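Local coordinates for F5/8 type C domain protein (Bacteroides ovatus, PDB 4ZRX) that probably hydrolyses alpha-L-fucosidic linkages, as a putative alpha-L-fucosidase that joins a TIM-barrel domain to beta-sheet domains, one of them of the F5/8 type C family, at residues A[16-20]-A[21-25]; A[263-266]-A[267-270]; A[444-447]-A[448-452]. All blocks are in the same frame, centred on the assembly; numbering follows the deposited sequence.

Contact 1: residues A[16-20]-A[21-25]; sequences QSATI and EQKVD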
ATOM      1  N   GLN A  16     -23.392 -26.862 -15.360  1.00 52.51           N
ATOM      2  CA  GLN A  16     -23.702 -27.441 -14.054  1.00 56.95           C
ATOM      3  C   GLN A  16     -22.815 -28.595 -13.589  1.00 56.55           C
ATOM      4  O   GLN A  16     -22.504 -28.686 -12.419  1.00 60.84           O
ATOM      5  CB  GLN A  16     -25.162 -27.882 -13.999  1.00 60.48           C
ATOM      6  CG  GLN A  16     -25.860 -27.523 -12.699  1.00 62.83           C
ATOM      7  CD  GLN A  16     -27.325 -27.875 -12.763  1.00 65.95           C
ATOM      8  OE1 GLN A  16     -27.720 -28.780 -13.497  1.00 68.50           O
ATOM      9  NE2 GLN A  16     -28.142 -27.160 -12.010  1.00 68.14           N
ATOM     10  N   SER A  17     -22.417 -29.482 -14.464  1.00 56.10           N
ATOM     11  CA  SER A  17     -21.514 -30.532 -14.022  1.00 57.87           C
ATOM     12  C   SER A  17     -20.253 -30.489 -14.866  1.00 55.38           C
ATOM     13  O   SER A  17     -19.799 -31.488 -15.394  1.00 55.55           O
ATOM     14  CB  SER A  17     -22.216 -31.894 -14.068  1.00 62.63           C
ATOM     15  OG  SER A  17     -22.677 -32.176 -15.374  1.00 67.69           O
ATOM     16  N   ALA A  18     -19.691 -29.283 -14.979  1.00 51.04           N
ATOM     17  CA  ALA A  18     -18.378 -29.099 -15.564  1.00 47.34           C
ATOM     18  C   ALA A  18     -17.322 -29.824 -14.736  1.00 44.22           C
ATOM     19  O   ALA A  18     -17.321 -29.752 -13.517  1.00 45.74           O
ATOM     20  CB  ALA A  18     -18.052 -27.621 -15.602  1.00 45.88           C
ATOM     21  N   THR A  19     -16.410 -30.503 -15.406  1.00 41.88           N
ATOM     22  CA  THR A  19     -15.256 -31.096 -14.751  1.00 39.97           C
ATOM     23  C   THR A  19     -14.250 -29.995 -14.439  1.00 38.19           C
ATOM     24  O   THR A  19     -14.346 -28.894 -14.966  1.00 36.12           O
ATOM     25  CB  THR A  19     -14.573 -32.104 -15.661  1.00 40.20           C
ATOM     26  OG1 THR A  19     -14.146 -31.449 -16.854  1.00 38.32           O
ATOM     27  CG2 THR A  19     -15.546 -33.238 -16.044  1.00 42.22           C
ATOM     28  N   ILE A  20     -13.303 -30.300 -13.575  1.00 36.53           N
ATOM     29  CA  ILE A  20     -12.239 -29.365 -13.278  1.00 35.14           C
ATOM     30  C   ILE A  20     -11.473 -29.005 -14.550  1.00 35.17           C
ATOM     31  O   ILE A  20     -11.059 -27.851 -14.722  1.00 32.47           O
ATOM     32  CB  ILE A  20     -11.312 -29.878 -12.127  1.00 35.26           C
ATOM     33  CG1 ILE A  20     -10.264 -28.835 -11.747  1.00 34.77           C
ATOM     34  CG2 ILE A  20     -10.605 -31.178 -12.487  1.00 36.67           C
ATOM     35  CD1 ILE A  20     -10.841 -27.488 -11.361  1.00 34.44           C
ATOM     36  N   GLU A  21     -11.307 -29.952 -15.469  1.00 35.91           N
ATOM     37  CA  GLU A  21     -10.611 -29.628 -16.711  1.00 37.21           C
ATOM     38  C   GLU A  21     -11.408 -28.603 -17.515  1.00 36.21           C
ATOM     39  O   GLU A  21     -10.831 -27.677 -18.056  1.00 35.72           O
ATOM     40  CB  GLU A  21     -10.336 -30.890 -17.548  1.00 40.20           C
ATOM     41  CG  GLU A  21      -9.286 -31.831 -16.911  1.00 41.97           C
ATOM     42  CD  GLU A  21      -9.820 -32.738 -15.767  1.00 44.87           C
ATOM     43  OE1 GLU A  21     -11.076 -32.925 -15.583  1.00 46.69           O
ATOM     44  OE2 GLU A  21      -8.944 -33.239 -15.018  1.00 46.25           O
ATOM     45  N   GLN A  22     -12.723 -28.753 -17.560  1.00 36.33           N
ATOM     46  CA  GLN A  22     -13.564 -27.806 -18.279  1.00 36.86           C
ATOM     47  C   GLN A  22     -13.521 -26.429 -17.583  1.00 34.44           C
ATOM     48  O   GLN A  22     -13.471 -25.393 -18.237  1.00 33.62           O
ATOM     49  CB  GLN A  22     -14.996 -28.334 -18.377  1.00 39.36           C
ATOM     50  CG  GLN A  22     -15.095 -29.407 -19.418  1.00 42.53           C
ATOM     51  CD  GLN A  22     -16.166 -30.445 -19.116  1.00 46.18           C
ATOM     52  OE1 GLN A  22     -17.217 -30.129 -18.553  1.00 46.86           O
ATOM     53  NE2 GLN A  22     -15.893 -31.697 -19.480  1.00 49.27           N
ATOM     54  N   LYS A  23     -13.586 -26.431 -16.258  1.00 32.96           N
ATOM     55  CA  LYS A  23     -13.473 -25.157 -15.506  1.00 31.17           C
ATOM     56  C   LYS A  23     -12.152 -24.452 -15.764  1.00 29.58           C
ATOM     57  O   LYS A  23     -12.144 -23.245 -15.925  1.00 28.62           O
ATOM     58  CB  LYS A  23     -13.632 -25.358 -13.992  1.00 30.92           C
ATOM     59  CG  LYS A  23     -15.031 -25.787 -13.605  1.00 32.39           C
ATOM     60  CD  LYS A  23     -15.196 -25.933 -12.123  1.00 32.15           C
ATOM     61  CE  LYS A  23     -16.580 -26.420 -11.812  1.00 33.43           C
ATOM     62  NZ  LYS A  23     -16.789 -26.544 -10.354  1.00 33.49           N
ATOM     63  N   VAL A  24     -11.058 -25.201 -15.771  1.00 28.80           N
ATOM     64  CA  VAL A  24      -9.757 -24.627 -16.018  1.00 28.91           C
ATOM     65  C   VAL A  24      -9.663 -24.029 -17.425  1.00 28.74           C
ATOM     66  O   VAL A  24      -9.130 -22.941 -17.585  1.00 25.98           O
ATOM     67  CB  VAL A  24      -8.635 -25.640 -15.755  1.00 28.88           C
ATOM     68  CG1 VAL A  24      -7.336 -25.169 -16.306  1.00 29.04           C
ATOM     69  CG2 VAL A  24      -8.515 -25.848 -14.252  1.00 28.33           C
ATOM     70  N   ASP A  25     -10.219 -24.737 -18.411  1.00 28.82           N
ATOM     71  CA  ASP A  25     -10.228 -24.281 -19.804  1.00 29.50           C
ATOM     72  C   ASP A  25     -11.009 -22.971 -19.949  1.00 29.22           C
ATOM     73  O   ASP A  25     -10.567 -22.031 -20.608  1.00 29.28           O
ATOM     74  CB  ASP A  25     -10.875 -25.403 -20.687  1.00 30.92           C
ATOM     75  CG  ASP A  25     -10.809 -25.117 -22.159  1.00 32.28           C
ATOM     76  OD1 ASP A  25     -11.580 -24.290 -22.649  1.00 34.15           O
ATOM     77  OD2 ASP A  25     -10.036 -25.806 -22.862  1.00 34.20           O
TER
HETATM   78  O   HOH W   1     -13.225 -32.980 -18.851  1.00 45.51           O

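Contact 2: residues A[263-266]-A[267-270]; sequences SKAE and DLGS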
ATOM      1  N   SER A 263     -12.506 -10.826   1.023  1.00 18.74           N
ATOM      2  CA  SER A 263     -11.496  -9.958   0.438  1.00 18.95           C
ATOM      3  C   SER A 263     -10.052 -10.180   0.886  1.00 17.80           C
ATOM      4  O   SER A 263      -9.178 -10.137   0.047  1.00 16.93           O
ATOM      5  CB  SER A 263     -11.868  -8.503   0.594  1.00 19.09           C
ATOM      6  OG  SER A 263     -13.122  -8.275  -0.013  1.00 20.86           O
ATOM      7  N   LYS A 264      -9.832 -10.423   2.185  1.00 17.18           N
ATOM      8  CA  LYS A 264      -8.549 -10.621   2.754  1.00 16.35           C
ATOM      9  C   LYS A 264      -7.999 -12.085   2.590  1.00 16.79           C
ATOM     10  O   LYS A 264      -6.899 -12.347   2.927  1.00 16.16           O
ATOM     11  CB  LYS A 264      -8.596 -10.280   4.267  1.00 16.94           C
ATOM     12  CG  LYS A 264      -7.266 -10.157   4.968  1.00 17.48           C
ATOM     13  CD  LYS A 264      -7.515  -9.758   6.453  1.00 19.64           C
ATOM     14  CE  LYS A 264      -6.278  -9.856   7.323  1.00 21.43           C
ATOM     15  NZ  LYS A 264      -5.348  -8.813   7.037  1.00 22.53           N
ATOM     16  N   ALA A 265      -8.795 -12.999   2.046  1.00 17.24           N
ATOM     17  CA  ALA A 265      -8.382 -14.410   2.010  1.00 18.45           C
ATOM     18  C   ALA A 265      -7.158 -14.614   1.161  1.00 18.58           C
ATOM     19  O   ALA A 265      -6.882 -13.844   0.210  1.00 17.87           O
ATOM     20  CB  ALA A 265      -9.529 -15.233   1.506  1.00 18.63           C
ATOM     21  N   GLU A 266      -6.453 -15.674   1.501  1.00 19.01           N
ATOM     22  CA  GLU A 266      -5.214 -16.005   0.807  1.00 20.85           C
ATOM     23  C   GLU A 266      -5.390 -16.506  -0.595  1.00 19.71           C
ATOM     24  O   GLU A 266      -4.669 -16.016  -1.504  1.00 20.89           O
ATOM     25  CB  GLU A 266      -4.477 -16.995   1.635  1.00 23.17           C
ATOM     26  CG  GLU A 266      -3.921 -16.274   2.832  1.00 25.90           C
ATOM     27  CD  GLU A 266      -3.416 -17.191   3.859  1.00 31.75           C
ATOM     28  OE1 GLU A 266      -3.736 -18.420   3.773  1.00 39.34           O
ATOM     29  OE2 GLU A 266      -2.793 -16.673   4.818  1.00 35.13           O
ATOM     30  N   ASP A 267      -6.322 -17.428  -0.792  1.00 19.12           N
ATOM     31  CA  ASP A 267      -6.543 -18.058  -2.102  1.00 19.57           C
ATOM     32  C   ASP A 267      -7.884 -17.672  -2.654  1.00 20.04           C
ATOM     33  O   ASP A 267      -8.927 -18.056  -2.086  1.00 20.37           O
ATOM     34  CB  ASP A 267      -6.463 -19.568  -1.952  1.00 20.85           C
ATOM     35  CG  ASP A 267      -6.680 -20.335  -3.276  1.00 22.54           C
ATOM     36  OD1 ASP A 267      -6.673 -19.714  -4.354  1.00 22.09           O
ATOM     37  OD2 ASP A 267      -6.891 -21.574  -3.198  1.00 23.85           O
ATOM     38  N   LEU A 268      -7.857 -16.935  -3.762  1.00 18.16           N
ATOM     39  CA  LEU A 268      -9.021 -16.479  -4.429  1.00 18.91           C
ATOM     40  C   LEU A 268      -9.145 -17.022  -5.855  1.00 19.05           C
ATOM     41  O   LEU A 268     -10.024 -16.570  -6.578  1.00 20.34           O
ATOM     42  CB  LEU A 268      -9.089 -14.954  -4.399  1.00 18.65           C
ATOM     43  CG  LEU A 268      -9.132 -14.335  -2.975  1.00 19.16           C
ATOM     44  CD1 LEU A 268      -9.113 -12.842  -3.067  1.00 19.43           C
ATOM     45  CD2 LEU A 268     -10.421 -14.814  -2.256  1.00 20.33           C
ATOM     46  N   GLY A 269      -8.331 -18.004  -6.245  1.00 19.94           N
ATOM     47  CA  GLY A 269      -8.441 -18.543  -7.608  1.00 20.00           C
ATOM     48  C   GLY A 269      -7.629 -19.736  -8.025  1.00 20.86           C
ATOM     49  O   GLY A 269      -7.574 -19.976  -9.227  1.00 20.43           O
ATOM     50  N   SER A 270      -7.028 -20.480  -7.088  1.00 20.12           N
ATOM     51  CA  SER A 270      -6.267 -21.681  -7.470  1.00 22.04           C
ATOM     52  C   SER A 270      -7.196 -22.734  -8.072  1.00 22.42           C
ATOM     53  O   SER A 270      -8.395 -22.680  -7.895  1.00 23.07           O
ATOM     54  CB  SER A 270      -5.604 -22.333  -6.278  1.00 22.19           C
ATOM     55  OG  SER A 270      -6.605 -22.878  -5.425  1.00 23.74           O
TER

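Contact 3: residues A[444-447]-A[448-452]; sequences DECR and LTAYV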
ATOM      1  N   ASP A 444       6.704 -23.434 -15.625  1.00 20.95           N
ATOM      2  CA  ASP A 444       6.563 -24.768 -15.010  1.00 22.42           C
ATOM      3  C   ASP A 444       5.147 -25.296 -15.074  1.00 23.22           C
ATOM      4  O   ASP A 444       4.918 -26.514 -15.314  1.00 24.23           O
ATOM      5  CB  ASP A 444       7.116 -24.771 -13.592  1.00 23.21           C
ATOM      6  CG  ASP A 444       8.585 -24.346 -13.541  1.00 24.16           C
ATOM      7  OD1 ASP A 444       9.437 -25.023 -14.162  1.00 26.10           O
ATOM      8  OD2 ASP A 444       8.862 -23.356 -12.833  1.00 24.02           O
ATOM      9  N   GLU A 445       4.175 -24.424 -14.864  1.00 21.98           N
ATOM     10  CA  GLU A 445       2.772 -24.825 -14.887  1.00 22.77           C
ATOM     11  C   GLU A 445       1.948 -23.702 -15.466  1.00 20.99           C
ATOM     12  O   GLU A 445       2.164 -22.572 -15.101  1.00 19.48           O
ATOM     13  CB  GLU A 445       2.252 -25.100 -13.474  1.00 25.60           C
ATOM     14  CG  GLU A 445       2.843 -26.322 -12.751  1.00 28.35           C
ATOM     15  CD  GLU A 445       2.325 -26.391 -11.315  1.00 34.75           C
ATOM     16  OE1 GLU A 445       1.116 -26.064 -11.075  1.00 36.36           O
ATOM     17  OE2 GLU A 445       3.138 -26.696 -10.414  1.00 38.70           O
ATOM     18  N   CYS A 446       0.959 -24.045 -16.280  1.00 20.70           N
ATOM     19  CA  CYS A 446       0.017 -23.024 -16.766  1.00 21.29           C
ATOM     20  C   CYS A 446      -1.271 -23.662 -17.171  1.00 21.79           C
ATOM     21  O   CYS A 446      -1.326 -24.908 -17.372  1.00 23.38           O
ATOM     22  CB  CYS A 446       0.599 -22.209 -17.879  1.00 21.06           C
ATOM     23  SG  CYS A 446       1.103 -23.170 -19.377  1.00 23.78           S
ATOM     24  N   ARG A 447      -2.290 -22.834 -17.287  1.00 20.93           N
ATOM     25  CA  ARG A 447      -3.571 -23.231 -17.803  1.00 21.51           C
ATOM     26  C   ARG A 447      -3.552 -23.083 -19.298  1.00 22.39           C
ATOM     27  O   ARG A 447      -3.213 -22.024 -19.815  1.00 22.21           O
ATOM     28  CB  ARG A 447      -4.664 -22.359 -17.186  1.00 21.09           C
ATOM     29  CG  ARG A 447      -4.628 -22.454 -15.651  1.00 20.61           C
ATOM     30  CD  ARG A 447      -5.619 -21.476 -15.002  1.00 20.62           C
ATOM     31  NE  ARG A 447      -5.611 -21.683 -13.560  1.00 20.45           N
ATOM     32  CZ  ARG A 447      -6.425 -21.115 -12.684  1.00 19.81           C
ATOM     33  NH1 ARG A 447      -7.365 -20.231 -13.057  1.00 20.42           N
ATOM     34  NH2 ARG A 447      -6.280 -21.419 -11.406  1.00 19.89           N
ATOM     35  N   LEU A 448      -3.982 -24.148 -20.014  1.00 23.61           N
ATOM     36  CA  LEU A 448      -3.913 -24.127 -21.484  1.00 24.53           C
ATOM     37  C   LEU A 448      -2.519 -23.669 -21.945  1.00 24.28           C
ATOM     38  O   LEU A 448      -1.558 -24.168 -21.401  1.00 23.37           O
ATOM     39  CB  LEU A 448      -4.979 -23.261 -22.090  1.00 25.45           C
ATOM     40  CG  LEU A 448      -6.437 -23.622 -21.809  1.00 26.96           C
ATOM     41  CD1 LEU A 448      -7.410 -22.750 -22.640  1.00 27.56           C
ATOM     42  CD2 LEU A 448      -6.739 -25.107 -22.056  1.00 29.26           C
ATOM     43  N   THR A 449      -2.411 -22.799 -22.971  1.00 25.10           N
ATOM     44  CA  THR A 449      -1.139 -22.261 -23.417  1.00 24.70           C
ATOM     45  C   THR A 449      -0.928 -20.869 -22.850  1.00 24.17           C
ATOM     46  O   THR A 449      -1.794 -20.014 -23.029  1.00 25.70           O
ATOM     47  CB  THR A 449      -1.114 -22.258 -24.946  1.00 26.31           C
ATOM     48  OG1 THR A 449      -1.260 -23.600 -25.405  1.00 26.73           O
ATOM     49  CG2 THR A 449       0.199 -21.735 -25.487  1.00 26.30           C
ATOM     50  N   ALA A 450       0.208 -20.628 -22.184  1.00 22.19           N
ATOM     51  CA  ALA A 450       0.551 -19.317 -21.658  1.00 21.50           C
ATOM     52  C   ALA A 450       1.090 -18.420 -22.748  1.00 20.79           C
ATOM     53  O   ALA A 450       1.773 -18.912 -23.640  1.00 21.26           O
ATOM     54  CB  ALA A 450       1.616 -19.440 -20.588  1.00 21.20           C
ATOM     55  N   TYR A 451       0.781 -17.149 -22.659  1.00 20.11           N
ATOM     56  CA  TYR A 451       1.249 -16.114 -23.592  1.00 20.05           C
ATOM     57  C   TYR A 451       2.043 -15.049 -22.816  1.00 19.62           C
ATOM     58  O   TYR A 451       1.453 -14.242 -22.104  1.00 19.49           O
ATOM     59  CB  TYR A 451       0.060 -15.479 -24.295  1.00 21.15           C
ATOM     60  CG  TYR A 451      -0.744 -16.478 -25.054  1.00 22.82           C
ATOM     61  CD1 TYR A 451      -0.170 -17.251 -26.050  1.00 24.86           C
ATOM     62  CD2 TYR A 451      -2.079 -16.676 -24.784  1.00 24.29           C
ATOM     63  CE1 TYR A 451      -0.943 -18.195 -26.743  1.00 26.38           C
ATOM     64  CE2 TYR A 451      -2.830 -17.612 -25.456  1.00 25.65           C
ATOM     65  CZ  TYR A 451      -2.261 -18.359 -26.421  1.00 26.93           C
ATOM     66  OH  TYR A 451      -3.028 -19.308 -27.079  1.00 29.80           O
ATOM     67  N   VAL A 452       3.356 -15.131 -22.860  1.00 18.48           N
ATOM     68  CA  VAL A 452       4.226 -14.180 -22.206  1.00 18.49           C
ATOM     69  C   VAL A 452       4.575 -13.100 -23.191  1.00 18.88           C
ATOM     70  O   VAL A 452       5.181 -13.374 -24.233  1.00 19.85           O
ATOM     71  CB  VAL A 452       5.500 -14.855 -21.684  1.00 19.25           C
ATOM     72  CG1 VAL A 452       6.464 -13.851 -21.146  1.00 19.75           C
ATOM     73  CG2 VAL A 452       5.150 -15.874 -20.617  1.00 20.42           C
TER
HETATM   74  O   HOH W   2      -1.423 -26.246 -19.909  1.00 34.63           O

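Contact 1: residues A[16-20]-A[21-25]
Thr19 and Gln22 form a capping box at the N-terminal end of helix 20-27, where the chain enters the helix from the loop after strand 11-13. Thr19 is the N-cap: its OG1 accepts from Gln22 N at 3.1 Å. With OG1 set between the backbone N and the carbonyl carbon (chi1 60°), the hydroxyl is directed at the first turn. In return Gln22 OE1 receives Thr19 N over 3.3 Å, a weak bond. A water 2.7 Å from Thr19 OG1 is also weakly bound by Gln22 NE2. Regular helical bonding follows at once, with Lys23 N 2.9 Å from Thr19 O and Val24 N bonded to Ile20 O. One turn apart, Ile20 CD1 packs on Val24 CG2 at 4.1 Å, and both side chains lie on Leu274 of helix 271-274. With an alanine at Ile20, Val24 CG2 and Leu274 would probably lose an apolar partner, leaving a gap between the two helices. Lys23 extends fully past Ala18 CB to Ala277 O and Leu274 O. Polar bonds to side chain and solvent thus secure the helix start, while apolar contact and a lysine-to-carbonyl link fasten the buried side.

Contact 2: residues A[263-266]-A[267-270]
Ala265 and Leu268 supply the apolar part of this loop, which joins helix 252-259 to helix 271-274. With CG anti to the carbonyl carbon (chi1 -60°), beside the backbone N, the branched end of Leu268 turns back over the preceding chain. Leu268 CD2 rests against Ala265 CB at 3.9 Å, while CD1 lies by the carbonyls of Ser263 and Ala265, 4.1 Å from the O atom of each.

The hydrogen bonding comes from Asp267, whose carboxylate turns forward over the next three residues. Its CG lies anti to the backbone N (chi1 -180°), beside the carbonyl carbon from which the chain runs on. OD1 accepts twice. Gly269 N reaches it at 3.0 Å from above the carboxylate plane, closing an Asx turn, and Ser270 N donates to the syn lone pair of OD1 at 2.9 Å, completing an Asx motif. OD2 accepts a hydrogen bond from Ser270 OG, 2.6 Å away, on its syn side and slightly out of the carboxylate plane. Both carboxylate oxygens are therefore engaged, which would hold the group against rotation.

Ser270 OG accepts in turn from Ile273 N as the N-cap of helix 271-274, so Asp267 probably orients the capping hydroxyl from the second shell. Leu268 packs on Arg225 of strand 225-226 and bonds through its backbone to Val243, next to strand 241-242, and Ala265 O is held by Arg235.

Contact 3: residues A[444-447]-A[448-452]
Cys446 and Ala450 meet across a short connection between strands 438-446 and 450-458, which belong to the two facing antiparallel sheets of a beta-sandwich. Cys446 SG lies 4.0 Å from Ala450 CB, and Cys446 CB is equally near that methyl, so the alanine sits alongside the thiol side chain. The sulfur takes the position between backbone N and carbonyl carbon (chi1 59°), which carries it over the turn to within 3.5 Å of Leu448 O. Both residues are buried, and Ala450 also touches Val401 of strand 401-410.

Leu448, with a positive phi of 48°, lies at the bend where the chain passes from one sheet to the other. Before it, Asp444 and Glu445 both face Ala403 in a classic beta bulge. Arg447 stretches out of the turn with its chain extended from CG to NE; NE forms a salt bridge with Glu402, and the guanidinium makes a cation-pi contact with Trp239. Thr449 O lies 3.6 Å above the Tyr451 ring plane, displaced toward the rim. One water bridges the turn, donating to Cys446 O at 2.9 Å and to Leu448 O at 2.6 Å.

All three contacts lie near the seam where the fucosidase-family region meets the beta-sandwich. Contact 3 is the most buried and combines small side chains with a bridging water; contacts 1 and 2 are partly buried and work mainly through capping. Contacts 1 and 2 do not touch, their nearest atoms being about 6 Å apart, yet both bear on helix 271-274: contact 1 packs on its side, contact 2 caps its start. Arg447 of contact 3 connects them, its CG packing 3.9 Å from Val24 CG1 and its NH2 lying 2.9 Å from Gly269 O, probably as a hydrogen bond. Asp25 and Leu448 meet at a more outward point of this seam.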